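Local coordinates for protein NADH dehydrogenase, putative (Plasmodium falciparum, PDB 5JWC) that probably passes electrons from NADH to ubiquinone through a bound FAD, as a type II NADH dehydrogenase, and binds the quinolone inhibitor RYL-552, at residues I134-K139 / T302-K307; L101-T106 / I115-I120; K310-Q315 / L327-I332. All coordinates share one frame; numbering follows the deposited sequence.

Interactions 1 and 2 are largely buried and meet at the adenine of FAD. Interaction 1 offers it apolar side chains over one face, while interaction 2 grips it with the backbone of a strand. They touch each other where Leu304 and Lys307 pack on Cys105 and Thr106. Interaction 3 is only partly buried, lies away from the cofactor and continues the chain that leaves the helix of interaction 1. Chemistry follows place: methyl packing and a water bridge in 134-139/302-307, antiparallel strand pairing in 101-106/115-120, and a side-chain amide to carbonyl hydrogen bond with apolar packing between two irregular loops in 310-315/327-332. All three belong to the pyridine nucleotide-disulphide oxidoreductase region.

Interaction 1 (I134-K139 / T302-K307); sequences IAVGAK and TTLIQK. With FAD (flavin-adenine dinucleotide), chain C.
Val136 faces Thr302, Leu304 and Ile305 with its two methyl groups, which divide the work between them. Val136 CG1, beside the backbone N and anti to the carbonyl carbon (chi1 -61°), reaches Leu304 CD2 at 3.8 Å, the two side chains crossing at about a right angle. Val136 CG2 settles against Ile305 CG1 at 3.7 Å and lies close to the hydroxyl of Thr302. The same valine also lies over the flat of the FAD adenine, Val136 CB being 3.9 Å from FAD N7A, and Leu304 CD2 stands on that same side near the amino nitrogen N6A. A beta-branched valine suits this place because it carries two methyls on one CB, so CG1 can meet Leu304 and the adenine while CG2 meets Thr302 and Ile305. Ile305 turns its far methyl to a second partner, with Ile305 CD1 3.9 Å from Ile134 CG2.

These segments belong to what is, consistent with the family and the bound FAD, a Rossmann-type FAD-binding domain. Ile134 ends strand 131-134 of the central sheet, and the chain then passes the cofactor before pairing as strand 138-140 with strand 299-301, whose continuation is helix 303-309. Thr302 is the N-cap of that helix: Thr302 OG1 accepts a weak bond from Ile305 N, 3.3 Å long and 154° at the hydrogen, while its methyl CG2 faces the carbonyls of Val136 and Gly137. Gly137 has positive phi (65°), a region glycine occupies readily, and its CA lies against the pyrophosphate oxygen O3P of FAD. No direct hydrogen bond joins the segments. A water takes that role, donating to Gly137 O at 2.6 Å and accepting from Thr302 N at 2.8 Å. At the exposed margin, the aliphatic chain of Lys139 runs past Thr302.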
loop_
_atom_site.group_PDB
_atom_site.type_symbol
_atom_site.label_atom_id
_atom_site.label_comp_id
_atom_site.label_asym_id
_atom_site.label_seq_id
_atom_site.Cartn_x
_atom_site.Cartn_y
_atom_site.Cartn_z
ATOM N N ILE A 134 14.008 26.042 -9.275
ATOM C CA ILE A 134 13.720 24.866 -10.090
ATOM C C ILE A 134 14.448 23.624 -9.541
ATOM O O ILE A 134 15.679 23.554 -9.518
ATOM C CB ILE A 134 14.094 25.088 -11.554
ATOM C CG1 ILE A 134 13.446 26.380 -12.086
ATOM C CG2 ILE A 134 13.732 23.850 -12.414
ATOM C CD1 ILE A 134 13.743 26.651 -13.564
ATOM N N ALA A 135 13.662 22.660 -9.083
ATOM C CA ALA A 135 14.203 21.435 -8.506
ATOM C C ALA A 135 13.399 20.230 -8.988
ATOM O O ALA A 135 12.937 19.422 -8.175
ATOM C CB ALA A 135 14.185 21.511 -6.988
ATOM N N VAL A 136 13.237 20.111 -10.301
ATOM C CA VAL A 136 12.341 19.097 -10.886
ATOM C C VAL A 136 13.014 17.763 -11.149
ATOM O O VAL A 136 12.395 16.836 -11.673
ATOM C CB VAL A 136 11.719 19.595 -12.197
ATOM C CG1 VAL A 136 10.886 20.841 -11.918
ATOM C CG2 VAL A 136 12.833 19.878 -13.261
ATOM N N GLY A 137 14.286 17.661 -10.781
ATOM C CA GLY A 137 14.992 16.406 -10.926
ATOM C C GLY A 137 15.166 15.968 -12.371
ATOM O O GLY A 137 15.356 16.789 -13.264
ATOM N N ALA A 138 15.146 14.656 -12.576
ATOM C CA ALA A 138 15.330 14.057 -13.882
ATOM C C ALA A 138 14.349 12.888 -14.063
ATOM O O ALA A 138 13.576 12.574 -13.150
ATOM C CB ALA A 138 16.771 13.598 -14.044
ATOM N N LYS A 139 14.342 12.271 -15.240
ATOM C CA LYS A 139 13.475 11.116 -15.463
ATOM C C LYS A 139 14.267 9.926 -15.972
ATOM O O LYS A 139 15.486 10.014 -16.190
ATOM C CB LYS A 139 12.315 11.468 -16.408
ATOM C CG LYS A 139 12.648 11.820 -17.853
ATOM C CD LYS A 139 11.335 12.235 -18.558
ATOM C CE LYS A 139 11.526 12.661 -20.008
ATOM N NZ LYS A 139 12.362 11.665 -20.731
ATOM N N THR A 302 13.870 16.272 -17.772
ATOM C CA THR A 302 12.423 16.408 -17.877
ATOM C C THR A 302 12.048 17.237 -19.104
ATOM O O THR A 302 12.842 18.045 -19.582
ATOM C CB THR A 302 11.838 17.092 -16.652
ATOM O OG1 THR A 302 12.457 18.378 -16.497
ATOM C CG2 THR A 302 12.086 16.249 -15.403
ATOM N N THR A 303 10.818 17.066 -19.577
ATOM C CA THR A 303 10.319 17.857 -20.698
ATOM C C THR A 303 10.310 19.343 -20.343
ATOM O O THR A 303 10.650 20.193 -21.167
ATOM C CB THR A 303 8.902 17.392 -21.134
ATOM O OG1 THR A 303 7.977 17.589 -20.059
ATOM C CG2 THR A 303 8.924 15.925 -21.493
ATOM N N LEU A 304 9.971 19.661 -19.100
ATOM C CA LEU A 304 9.969 21.058 -18.670
ATOM C C LEU A 304 11.326 21.739 -18.887
ATOM O O LEU A 304 11.401 22.878 -19.381
ATOM C CB LEU A 304 9.597 21.154 -17.192
ATOM C CG LEU A 304 9.827 22.520 -16.543
ATOM C CD1 LEU A 304 8.970 23.573 -17.257
ATOM C CD2 LEU A 304 9.534 22.518 -15.067
ATOM N N ILE A 305 12.397 21.037 -18.525
ATOM C CA ILE A 305 13.740 21.590 -18.635
ATOM C C ILE A 305 14.125 21.738 -20.114
ATOM O O ILE A 305 14.705 22.751 -20.514
ATOM C CB ILE A 305 14.774 20.698 -17.895
ATOM C CG1 ILE A 305 14.588 20.791 -16.379
ATOM C CG2 ILE A 305 16.179 21.091 -18.253
ATOM C CD1 ILE A 305 14.846 22.168 -15.781
ATOM N N GLN A 306 13.794 20.720 -20.903
ATOM C CA GLN A 306 14.012 20.724 -22.350
ATOM C C GLN A 306 13.348 21.927 -23.009
ATOM O O GLN A 306 13.940 22.557 -23.888
ATOM C CB GLN A 306 13.476 19.441 -22.982
ATOM C CG GLN A 306 14.265 18.185 -22.641
ATOM C CD GLN A 306 13.714 16.963 -23.354
ATOM O OE1 GLN A 306 13.637 16.938 -24.581
ATOM N NE2 GLN A 306 13.325 15.939 -22.588
ATOM N N LYS A 307 12.116 22.235 -22.591
ATOM C CA LYS A 307 11.382 23.372 -23.153
ATOM C C LYS A 307 11.880 24.712 -22.629
ATOM O O LYS A 307 11.945 25.681 -23.380
ATOM C CB LYS A 307 9.877 23.252 -22.902
ATOM C CG LYS A 307 9.211 22.186 -23.740
ATOM C CD LYS A 307 7.706 22.413 -23.833
ATOM C CE LYS A 307 6.982 22.013 -22.565
ATOM N NZ LYS A 307 5.516 21.846 -22.801
HETATM P PA FAD C . 14.021 14.438 -7.066
HETATM O O1A FAD C . 13.782 13.270 -7.979
HETATM O O2A FAD C . 14.379 14.056 -5.673
HETATM O O5B FAD C . 12.741 15.415 -7.060
HETATM C C5B FAD C . 12.212 15.956 -8.250
HETATM C C4B FAD C . 10.818 16.456 -7.908
HETATM O O4B FAD C . 10.331 17.243 -8.976
HETATM C C3B FAD C . 9.837 15.296 -7.715
HETATM O O3B FAD C . 8.987 15.604 -6.632
HETATM C C2B FAD C . 9.007 15.327 -8.980
HETATM O O2B FAD C . 7.704 14.851 -8.736
HETATM C C1B FAD C . 9.014 16.825 -9.258
HETATM N N9A FAD C . 8.718 17.207 -10.641
HETATM C C8A FAD C . 9.066 16.549 -11.797
HETATM N N7A FAD C . 8.599 17.279 -12.841
HETATM C C5A FAD C . 7.972 18.378 -12.368
HETATM C C6A FAD C . 7.332 19.430 -13.005
HETATM N N6A FAD C . 7.330 19.509 -14.335
HETATM N N1A FAD C . 6.784 20.437 -12.243
HETATM C C2A FAD C . 6.870 20.391 -10.864
HETATM N N3A FAD C . 7.507 19.337 -10.236
HETATM C C4A FAD C . 8.040 18.345 -10.984
HETATM N N1 FAD C . 21.614 9.775 -3.838
HETATM C C2 FAD C . 22.514 9.723 -2.809
HETATM O O2 FAD C . 23.173 10.720 -2.536
HETATM N N3 FAD C . 22.676 8.567 -2.063
HETATM C C4 FAD C . 21.938 7.444 -2.326
HETATM O O4 FAD C . 22.099 6.430 -1.633
HETATM C C4X FAD C . 21.011 7.486 -3.360
HETATM N N5 FAD C . 20.245 6.383 -3.663
HETATM C C5X FAD C . 19.324 6.453 -4.702
HETATM C C6 FAD C . 18.537 5.354 -4.996
HETATM C C7 FAD C . 17.609 5.393 -6.030
HETATM C C7M FAD C . 16.781 4.163 -6.320
HETATM C C8 FAD C . 17.454 6.556 -6.774
HETATM C C8M FAD C . 16.461 6.621 -7.896
HETATM C C9 FAD C . 18.244 7.668 -6.478
HETATM C C9A FAD C . 19.173 7.622 -5.441
HETATM N N10 FAD C . 19.955 8.723 -5.136
HETATM C C10 FAD C . 20.855 8.658 -4.106
HETATM C "C1'" FAD C . 19.866 9.986 -5.941
HETATM C "C2'" FAD C . 18.851 10.995 -5.470
HETATM O "O2'" FAD C . 17.593 10.383 -5.422
HETATM C "C3'" FAD C . 18.791 12.095 -6.514
HETATM O "O3'" FAD C . 20.074 12.623 -6.762
HETATM C "C4'" FAD C . 17.860 13.162 -5.964
HETATM O "O4'" FAD C . 16.562 12.637 -6.067
HETATM C "C5'" FAD C . 17.958 14.481 -6.714
HETATM O "O5'" FAD C . 17.108 15.398 -6.059
HETATM P P FAD C . 16.163 16.370 -6.931
HETATM O O1P FAD C . 15.437 17.314 -5.999
HETATM O O2P FAD C . 17.047 17.034 -7.949
HETATM O O3P FAD C . 15.162 15.371 -7.723
HETATM O O HOH W 1 15.075 17.673 -15.697
#

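Interaction 2 (L101-T106 / I115-I120); sequences LQLECT and INCIDI. With FAD (flavin-adenine dinucleotide), chain C.
A beta hairpin of strands 99-109 and 114-118 places Cys105 opposite Cys117 and makes the edge of the adenine pocket. Cys105 and Cys117 form a non-hydrogen-bonded antiparallel pair, so the backbone of Cys105 turns its polar groups away from Cys117 and toward FAD. Cys105 N donates to FAD N1A and Cys105 O accepts from FAD N6A, both at 3.0 Å, so the strand reads the N1A/N6A edge through backbone groups; Glu104 CG lies near N6A. On either side the strands are tied together. Glu104 N bonds Ile118 O and Ile118 N returns to Glu104 O at 2.8 Å, while Thr106 N gives Asn116 O a nearly straight bond of 2.8 Å (174°).

The thiols form no disulfide: Cys105 SG, anti to its own backbone N (chi1 -175°), swings toward Ile115 CB at 4.0 Å, while Cys117 SG lies 4.1 Å from Cys105 CB. Small sulfur side chains suit the close spacing here. On the Glu104 and Ile118 face these two side chains run side by side, and Thr106 CG2 meets Ile118 CG1 at 3.8 Å, crossing at about a right angle. Leu103 CD2 rests on Asp119 CA at 3.7 Å.

Asp119 OD2 accepts from the backbone N of Asn123 and of Glu121, and OD1 from Asn179 ND2 of the second subunit. Beyond the hairpin, Leu103 packs on strands 53-57 and 124-128, and Cys105 and Ile115 on strand 30-34.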
loop_
_atom_site.group_PDB
_atom_site.type_symbol
_atom_site.label_atom_id
_atom_site.label_comp_id
_atom_site.label_asym_id
_atom_site.label_seq_id
_atom_site.Cartn_x
_atom_site.Cartn_y
_atom_site.Cartn_z
ATOM N N LEU A 101 0.745 23.181 -3.819
ATOM C CA LEU A 101 -0.248 22.980 -4.866
ATOM C C LEU A 101 0.125 21.752 -5.684
ATOM O O LEU A 101 1.274 21.621 -6.111
ATOM C CB LEU A 101 -0.340 24.210 -5.788
ATOM C CG LEU A 101 -0.938 25.473 -5.186
ATOM C CD1 LEU A 101 -0.893 26.609 -6.204
ATOM C CD2 LEU A 101 -2.382 25.207 -4.706
ATOM N N GLN A 102 -0.824 20.845 -5.897
ATOM C CA GLN A 102 -0.523 19.658 -6.681
ATOM C C GLN A 102 -0.677 19.942 -8.161
ATOM O O GLN A 102 -1.734 19.718 -8.751
ATOM C CB GLN A 102 -1.399 18.484 -6.276
ATOM C CG GLN A 102 -0.953 17.192 -6.934
ATOM C CD GLN A 102 -1.584 15.974 -6.302
ATOM O OE1 GLN A 102 -0.890 15.019 -5.943
ATOM N NE2 GLN A 102 -2.899 15.994 -6.164
ATOM N N LEU A 103 0.399 20.431 -8.758
ATOM C CA LEU A 103 0.390 20.809 -10.154
ATOM C C LEU A 103 1.700 20.379 -10.790
ATOM O O LEU A 103 2.718 20.272 -10.101
ATOM C CB LEU A 103 0.218 22.319 -10.291
ATOM C CG LEU A 103 -1.059 22.965 -9.761
ATOM C CD1 LEU A 103 -0.876 24.471 -9.723
ATOM C CD2 LEU A 103 -2.237 22.572 -10.647
ATOM N N GLU A 104 1.665 20.156 -12.100
ATOM C CA GLU A 104 2.858 19.932 -12.897
ATOM C C GLU A 104 3.191 21.211 -13.678
ATOM O O GLU A 104 2.339 21.731 -14.407
ATOM C CB GLU A 104 2.633 18.760 -13.851
ATOM C CG GLU A 104 3.744 18.567 -14.855
ATOM C CD GLU A 104 3.373 17.606 -15.975
ATOM O OE1 GLU A 104 2.589 16.659 -15.737
ATOM O OE2 GLU A 104 3.870 17.810 -17.106
ATOM N N CYS A 105 4.406 21.733 -13.530
ATOM C CA CYS A 105 4.818 22.901 -14.313
ATOM C C CYS A 105 5.161 22.512 -15.759
ATOM O O CYS A 105 5.844 21.511 -15.997
ATOM C CB CYS A 105 6.004 23.609 -13.664
ATOM S SG CYS A 105 6.486 25.149 -14.514
ATOM N N THR A 106 4.656 23.286 -16.723
ATOM C CA THR A 106 4.837 22.954 -18.136
ATOM C C THR A 106 5.697 23.999 -18.853
ATOM O O THR A 106 6.365 23.690 -19.832
ATOM C CB THR A 106 3.483 22.834 -18.891
ATOM O OG1 THR A 106 2.820 24.106 -18.910
ATOM C CG2 THR A 106 2.583 21.816 -18.238
ATOM N N ILE A 115 4.760 31.272 -14.286
ATOM C CA ILE A 115 4.833 29.932 -14.851
ATOM C C ILE A 115 3.444 29.458 -15.266
ATOM O O ILE A 115 2.445 29.896 -14.705
ATOM C CB ILE A 115 5.414 28.895 -13.846
ATOM C CG1 ILE A 115 4.560 28.845 -12.572
ATOM C CG2 ILE A 115 6.875 29.202 -13.517
ATOM C CD1 ILE A 115 4.964 27.749 -11.581
ATOM N N ASN A 116 3.395 28.566 -16.246
ATOM C CA ASN A 116 2.192 27.802 -16.541
ATOM C C ASN A 116 2.275 26.382 -15.990
ATOM O O ASN A 116 3.273 25.683 -16.202
ATOM C CB ASN A 116 1.943 27.725 -18.045
ATOM C CG ASN A 116 1.360 29.004 -18.606
ATOM O OD1 ASN A 116 0.835 29.838 -17.868
ATOM N ND2 ASN A 116 1.440 29.159 -19.921
ATOM N N CYS A 117 1.219 25.959 -15.300
ATOM C CA CYS A 117 1.114 24.595 -14.785
ATOM C C CYS A 117 -0.155 23.916 -15.287
ATOM O O CYS A 117 -1.063 24.580 -15.781
ATOM C CB CYS A 117 1.113 24.595 -13.257
ATOM S SG CYS A 117 2.527 25.426 -12.505
ATOM N N ILE A 118 -0.229 22.598 -15.143
ATOM C CA ILE A 118 -1.488 21.887 -15.334
ATOM C C ILE A 118 -1.809 21.026 -14.117
ATOM O O ILE A 118 -0.900 20.596 -13.398
ATOM C CB ILE A 118 -1.473 20.968 -16.571
ATOM C CG1 ILE A 118 -0.268 20.023 -16.518
ATOM C CG2 ILE A 118 -1.467 21.785 -17.829
ATOM C CD1 ILE A 118 -0.291 18.949 -17.572
ATOM N N ASP A 119 -3.099 20.788 -13.880
ATOM C CA ASP A 119 -3.516 19.839 -12.854
ATOM C C ASP A 119 -3.687 18.467 -13.481
ATOM O O ASP A 119 -3.450 18.297 -14.671
ATOM C CB ASP A 119 -4.804 20.295 -12.136
ATOM C CG ASP A 119 -6.024 20.449 -13.070
ATOM O OD1 ASP A 119 -6.984 21.131 -12.633
ATOM O OD2 ASP A 119 -6.047 19.907 -14.204
ATOM N N ILE A 120 -4.112 17.498 -12.680
ATOM C CA ILE A 120 -4.195 16.109 -13.118
ATOM C C ILE A 120 -5.241 15.955 -14.235
ATOM O O ILE A 120 -5.239 14.966 -14.963
ATOM C CB ILE A 120 -4.511 15.175 -11.908
ATOM C CG1 ILE A 120 -4.194 13.712 -12.218
ATOM C CG2 ILE A 120 -5.945 15.372 -11.411
ATOM C CD1 ILE A 120 -2.721 13.426 -12.445
HETATM P PA FAD C . 14.021 14.438 -7.066
HETATM O O1A FAD C . 13.782 13.270 -7.979
HETATM O O2A FAD C . 14.379 14.056 -5.673
HETATM O O5B FAD C . 12.741 15.415 -7.060
HETATM C C5B FAD C . 12.212 15.956 -8.250
HETATM C C4B FAD C . 10.818 16.456 -7.908
HETATM O O4B FAD C . 10.331 17.243 -8.976
HETATM C C3B FAD C . 9.837 15.296 -7.715
HETATM O O3B FAD C . 8.987 15.604 -6.632
HETATM C C2B FAD C . 9.007 15.327 -8.980
HETATM O O2B FAD C . 7.704 14.851 -8.736
HETATM C C1B FAD C . 9.014 16.825 -9.258
HETATM N N9A FAD C . 8.718 17.207 -10.641
HETATM C C8A FAD C . 9.066 16.549 -11.797
HETATM N N7A FAD C . 8.599 17.279 -12.841
HETATM C C5A FAD C . 7.972 18.378 -12.368
HETATM C C6A FAD C . 7.332 19.430 -13.005
HETATM N N6A FAD C . 7.330 19.509 -14.335
HETATM N N1A FAD C . 6.784 20.437 -12.243
HETATM C C2A FAD C . 6.870 20.391 -10.864
HETATM N N3A FAD C . 7.507 19.337 -10.236
HETATM C C4A FAD C . 8.040 18.345 -10.984
HETATM N N1 FAD C . 21.614 9.775 -3.838
HETATM C C2 FAD C . 22.514 9.723 -2.809
HETATM O O2 FAD C . 23.173 10.720 -2.536
HETATM N N3 FAD C . 22.676 8.567 -2.063
HETATM C C4 FAD C . 21.938 7.444 -2.326
HETATM O O4 FAD C . 22.099 6.430 -1.633
HETATM C C4X FAD C . 21.011 7.486 -3.360
HETATM N N5 FAD C . 20.245 6.383 -3.663
HETATM C C5X FAD C . 19.324 6.453 -4.702
HETATM C C6 FAD C . 18.537 5.354 -4.996
HETATM C C7 FAD C . 17.609 5.393 -6.030
HETATM C C7M FAD C . 16.781 4.163 -6.320
HETATM C C8 FAD C . 17.454 6.556 -6.774
HETATM C C8M FAD C . 16.461 6.621 -7.896
HETATM C C9 FAD C . 18.244 7.668 -6.478
HETATM C C9A FAD C . 19.173 7.622 -5.441
HETATM N N10 FAD C . 19.955 8.723 -5.136
HETATM C C10 FAD C . 20.855 8.658 -4.106
HETATM C "C1'" FAD C . 19.866 9.986 -5.941
HETATM C "C2'" FAD C . 18.851 10.995 -5.470
HETATM O "O2'" FAD C . 17.593 10.383 -5.422
HETATM C "C3'" FAD C . 18.791 12.095 -6.514
HETATM O "O3'" FAD C . 20.074 12.623 -6.762
HETATM C "C4'" FAD C . 17.860 13.162 -5.964
HETATM O "O4'" FAD C . 16.562 12.637 -6.067
HETATM C "C5'" FAD C . 17.958 14.481 -6.714
HETATM O "O5'" FAD C . 17.108 15.398 -6.059
HETATM P P FAD C . 16.163 16.370 -6.931
HETATM O O1P FAD C . 15.437 17.314 -5.999
HETATM O O2P FAD C . 17.047 17.034 -7.949
HETATM O O3P FAD C . 15.162 15.371 -7.723
HETATM O O HOH W 2 -3.513 17.997 -9.853
#

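Interaction 3 (K310-Q315 / L327-I332); sequences KTIPVQ and LRVIGI
Gln315 NE2 is held by two carbonyls: it donates to Ile330 O across the contact and to Lys322 O in strand 321-323. Gln315 NE2 to Ile330 O is 2.8 Å, and the bond is almost straight, 172° at the hydrogen. It uses a lone pair of the carbonyl, within the carbonyl plane, and the acceptor lies practically in the plane of the Gln315 amide. A bend at chi2 (-145°) brings the amide there, and OE1 accepts from Asn318 ND2, so both ends are used and the rotation of the amide is well fixed. Glutamine, long and carrying donor and acceptor together, suits this task.

Side-chain methyls surround this bond. Ile312 CG2 lies against two carbonyl oxygens, 3.7 Å from both Ile330 O and Gly331 O. The other branch makes the apolar contacts, with Ile312 CD1 3.9 Å from Ile332 CD1, those chains crossing at about a right angle, and 4.1 Å from Val329 CG1.

Two irregular loops meet here, one following helix 303-309 and the other leading into strand 337-339, with strand 321-323 between them in sequence. The first folds as a beta turn in which Gln315 N makes a weak bond to Ile312 O, and Pro313, with its fixed phi, fits the second position. Gly331, at positive phi, lets its bare CA come up against Val314 CG1, 3.8 Å away. Behind the contact, Val329 packs on Leu321, Ile337 and Ala339, while Tyr110 touches Pro313 and Ile332 and bonds Thr311 O through its hydroxyl.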
loop_
_atom_site.group_PDB
_atom_site.type_symbol
_atom_site.label_atom_id
_atom_site.label_comp_id
_atom_site.label_asym_id
_atom_site.label_seq_id
_atom_site.Cartn_x
_atom_site.Cartn_y
_atom_site.Cartn_z
ATOM N N LYS A 310 15.143 26.057 -24.435
ATOM C CA LYS A 310 15.005 26.636 -25.768
ATOM C C LYS A 310 14.477 28.066 -25.770
ATOM O O LYS A 310 14.482 28.733 -26.801
ATOM C CB LYS A 310 14.124 25.736 -26.622
ATOM C CG LYS A 310 14.683 24.339 -26.692
ATOM C CD LYS A 310 13.926 23.445 -27.629
ATOM C CE LYS A 310 14.722 22.163 -27.875
ATOM N NZ LYS A 310 14.143 21.296 -28.945
ATOM N N THR A 311 14.053 28.539 -24.607
ATOM C CA THR A 311 13.550 29.894 -24.469
ATOM C C THR A 311 14.622 30.821 -23.915
ATOM O O THR A 311 14.397 32.020 -23.759
ATOM C CB THR A 311 12.305 29.954 -23.543
ATOM O OG1 THR A 311 12.717 29.887 -22.172
ATOM C CG2 THR A 311 11.342 28.816 -23.845
ATOM N N ILE A 312 15.781 30.257 -23.588
ATOM C CA ILE A 312 16.921 31.048 -23.133
ATOM C C ILE A 312 17.968 31.060 -24.239
ATOM O O ILE A 312 18.578 30.025 -24.535
ATOM C CB ILE A 312 17.529 30.491 -21.830
ATOM C CG1 ILE A 312 16.434 30.226 -20.795
ATOM C CG2 ILE A 312 18.550 31.444 -21.264
ATOM C CD1 ILE A 312 16.950 29.531 -19.560
ATOM N N PRO A 313 18.156 32.228 -24.877
ATOM C CA PRO A 313 19.024 32.299 -26.062
ATOM C C PRO A 313 20.423 31.743 -25.810
ATOM O O PRO A 313 20.818 30.796 -26.494
ATOM C CB PRO A 313 19.057 33.803 -26.391
ATOM C CG PRO A 313 18.574 34.496 -25.144
ATOM C CD PRO A 313 17.612 33.545 -24.502
ATOM N N VAL A 314 21.134 32.274 -24.823
ATOM C CA VAL A 314 22.456 31.752 -24.477
ATOM C C VAL A 314 22.474 30.236 -24.157
ATOM O O VAL A 314 23.489 29.579 -24.376
ATOM C CB VAL A 314 23.071 32.543 -23.300
ATOM C CG1 VAL A 314 22.592 32.008 -21.963
ATOM C CG2 VAL A 314 24.589 32.517 -23.377
ATOM N N GLN A 315 21.372 29.669 -23.661
ATOM C CA GLN A 315 21.353 28.238 -23.328
ATOM C C GLN A 315 20.592 27.382 -24.351
ATOM O O GLN A 315 20.408 26.177 -24.141
ATOM C CB GLN A 315 20.731 28.011 -21.932
ATOM C CG GLN A 315 21.442 28.703 -20.777
ATOM C CD GLN A 315 21.408 27.870 -19.503
ATOM O OE1 GLN A 315 21.472 26.641 -19.552
ATOM N NE2 GLN A 315 21.317 28.538 -18.355
ATOM N N LEU A 327 24.161 29.340 -7.992
ATOM C CA LEU A 327 23.030 28.486 -8.371
ATOM C C LEU A 327 21.963 29.247 -9.147
ATOM O O LEU A 327 20.846 28.752 -9.311
ATOM C CB LEU A 327 22.402 27.791 -7.142
ATOM C CG LEU A 327 23.349 26.945 -6.300
ATOM C CD1 LEU A 327 22.622 26.167 -5.197
ATOM C CD2 LEU A 327 24.114 25.987 -7.203
ATOM N N ARG A 328 22.317 30.438 -9.635
ATOM C CA ARG A 328 21.409 31.220 -10.479
ATOM C C ARG A 328 21.440 30.730 -11.912
ATOM O O ARG A 328 22.508 30.554 -12.481
ATOM C CB ARG A 328 21.771 32.717 -10.428
ATOM C CG ARG A 328 21.667 33.285 -9.022
ATOM C CD ARG A 328 22.164 34.716 -8.910
ATOM N NE ARG A 328 23.533 34.843 -9.396
ATOM C CZ ARG A 328 24.197 35.989 -9.453
ATOM N NH1 ARG A 328 25.442 36.007 -9.912
ATOM N NH2 ARG A 328 23.621 37.110 -9.043
ATOM N N VAL A 329 20.269 30.501 -12.497
ATOM C CA VAL A 329 20.185 30.101 -13.889
ATOM C C VAL A 329 20.815 31.169 -14.785
ATOM O O VAL A 329 20.550 32.354 -14.614
ATOM C CB VAL A 329 18.735 29.864 -14.315
ATOM C CG1 VAL A 329 18.651 29.618 -15.826
ATOM C CG2 VAL A 329 18.137 28.672 -13.525
ATOM N N ILE A 330 21.662 30.743 -15.717
ATOM C CA ILE A 330 22.434 31.659 -16.562
ATOM C C ILE A 330 21.602 32.128 -17.765
ATOM O O ILE A 330 20.936 31.327 -18.414
ATOM C CB ILE A 330 23.740 30.976 -17.054
ATOM C CG1 ILE A 330 24.677 30.679 -15.870
ATOM C CG2 ILE A 330 24.451 31.827 -18.114
ATOM C CD1 ILE A 330 25.897 29.811 -16.230
ATOM N N GLY A 331 21.633 33.429 -18.052
ATOM C CA GLY A 331 20.882 33.976 -19.170
ATOM C C GLY A 331 19.535 34.553 -18.758
ATOM O O GLY A 331 18.636 34.703 -19.589
ATOM N N ILE A 332 19.392 34.857 -17.470
ATOM C CA ILE A 332 18.176 35.464 -16.939
ATOM C C ILE A 332 18.518 36.832 -16.367
ATOM O O ILE A 332 19.073 36.928 -15.266
ATOM C CB ILE A 332 17.496 34.610 -15.821
ATOM C CG1 ILE A 332 17.430 33.114 -16.181
ATOM C CG2 ILE A 332 16.115 35.174 -15.495
ATOM C CD1 ILE A 332 16.548 32.769 -17.394
#